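Side-chain contact in cryptic loci regulator 2 (Schizosaccharomyces pombe 972h-, PDB 5IKJ), which promotes transcriptional silencing and proper nucleosome positioning at heterochromatic loci, acting upstream of histone deacetylases as part of the SHREC repressor complex: residues K51-L54 against Y55-I58. Sequence-based numbering, arbitrary orientation.
Sequences KNLL and YRQI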
# COMPACT_ATOMS: atom_id res chain seq x y z
N LYS A 51 -9.15 -27.61 22.73
CA LYS A 51 -8.13 -27.42 21.71
C LYS A 51 -8.74 -27.03 20.37
O LYS A 51 -8.14 -26.25 19.62
CB LYS A 51 -7.28 -28.68 21.57
CG LYS A 51 -6.39 -28.93 22.77
CD LYS A 51 -5.94 -30.38 22.85
CE LYS A 51 -4.96 -30.58 23.99
NZ LYS A 51 -4.49 -31.99 24.07
N ASN A 52 -9.92 -27.57 20.05
CA ASN A 52 -10.65 -27.09 18.88
C ASN A 52 -10.97 -25.61 19.01
O ASN A 52 -10.82 -24.84 18.05
CB ASN A 52 -11.93 -27.91 18.70
CG ASN A 52 -12.66 -27.57 17.42
OD1 ASN A 52 -12.90 -26.40 17.11
ND2 ASN A 52 -13.01 -28.60 16.65
N LEU A 53 -11.41 -25.18 20.20
CA LEU A 53 -11.65 -23.76 20.44
C LEU A 53 -10.38 -22.95 20.21
O LEU A 53 -10.39 -21.94 19.49
CB LEU A 53 -12.18 -23.55 21.86
CG LEU A 53 -12.18 -22.12 22.39
CD1 LEU A 53 -13.00 -21.20 21.50
CD2 LEU A 53 -12.70 -22.08 23.82
N LEU A 54 -9.27 -23.37 20.81
CA LEU A 54 -8.01 -22.66 20.63
C LEU A 54 -7.63 -22.58 19.15
O LEU A 54 -7.16 -21.54 18.67
CB LEU A 54 -6.89 -23.34 21.43
CG LEU A 54 -5.50 -22.73 21.28
CD1 LEU A 54 -5.47 -21.30 21.78
CD2 LEU A 54 -4.47 -23.58 22.01
N TYR A 55 -7.83 -23.68 18.42
CA TYR A 55 -7.59 -23.68 16.98
C TYR A 55 -8.42 -22.60 16.30
O TYR A 55 -7.90 -21.78 15.53
CB TYR A 55 -7.91 -25.06 16.41
CG TYR A 55 -7.41 -25.30 15.00
CD1 TYR A 55 -8.11 -24.81 13.90
CD2 TYR A 55 -6.26 -26.04 14.77
CE1 TYR A 55 -7.65 -25.04 12.61
CE2 TYR A 55 -5.80 -26.27 13.49
CZ TYR A 55 -6.50 -25.77 12.41
OH TYR A 55 -6.05 -26.00 11.13
N ARG A 56 -9.72 -22.57 16.59
CA ARG A 56 -10.61 -21.58 15.98
C ARG A 56 -10.37 -20.18 16.52
O ARG A 56 -10.72 -19.21 15.84
CB ARG A 56 -12.06 -22.00 16.20
CG ARG A 56 -12.43 -23.32 15.53
CD ARG A 56 -13.90 -23.69 15.72
NE ARG A 56 -14.61 -22.73 16.56
CZ ARG A 56 -14.98 -22.94 17.83
NH1 ARG A 56 -14.72 -24.08 18.44
NH2 ARG A 56 -15.62 -21.98 18.48
N GLN A 57 -9.79 -20.04 17.71
CA GLN A 57 -9.43 -18.72 18.20
C GLN A 57 -8.23 -18.16 17.45
O GLN A 57 -8.18 -16.96 17.14
CB GLN A 57 -9.13 -18.77 19.70
CG GLN A 57 -10.35 -18.94 20.58
CD GLN A 57 -10.00 -19.00 22.06
OE1 GLN A 57 -9.12 -19.76 22.47
NE2 GLN A 57 -10.67 -18.18 22.86
N ILE A 58 -7.24 -19.01 17.15
CA ILE A 58 -6.07 -18.57 16.40
C ILE A 58 -6.47 -18.22 14.97
O ILE A 58 -6.06 -17.19 14.43
CB ILE A 58 -4.98 -19.66 16.43
CG1 ILE A 58 -4.47 -19.84 17.87
CG2 ILE A 58 -3.83 -19.30 15.51
CD1 ILE A 58 -3.99 -21.24 18.17
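Y55 meets K51 at the start of a run of four i to i+4 backbone hydrogen bonds, the regular ladder of an alpha-helix, here near the beginning of helix 50-67. Its amide donates to K51 O at 2.9 Å. The phenol ring leaves this ladder for the interior, where it touches V183 and F186 of helix 183-195 and L153 and L171 of two strands, joining the helix to strands 152-156 and 168-172 and to helix 183-195, which carries the zinc ligand H189.

R56 carries the one side-chain hydrogen bond across the two turns. While its amide bonds N52 O, its NH1 gives an almost straight bond (170°) to N52 OD1, 3.2 Å away. The oxygen lies at the guanidinium edge, in that plane, but NH1 sits above the amide's carbonyl plane rather than on a lone pair, with the two flat groups turned 51° apart. A bend about CG-CD (chi3 -3°, nearly eclipsed) swings the guanidinium back toward the preceding turn; CD also comes close to OD1. NE bonds L144 O and N52 ND2 bonds L45 O, so both side chains are also bonded to backbone carbonyls elsewhere in the same chain. A leucine in place of R56 would probably leave N52 OD1 and L144 O without the donors described here and remove the side-chain bond between this helix and L144.

Q57 N reaches L53 O at 2.7 Å, and its extended side chain runs back along the preceding turn, with CG 3.6 Å from L53 CD1 and the amide carbon against the same leucine. OE1 ends over the backbone, 3.6 Å from L54 CA.

I58 closes the ladder on L54 O; its CG1 is anti to its own carbonyl carbon, beside the backbone N, which brings CD1 back over the preceding turn, 3.8 Å from L54 CG.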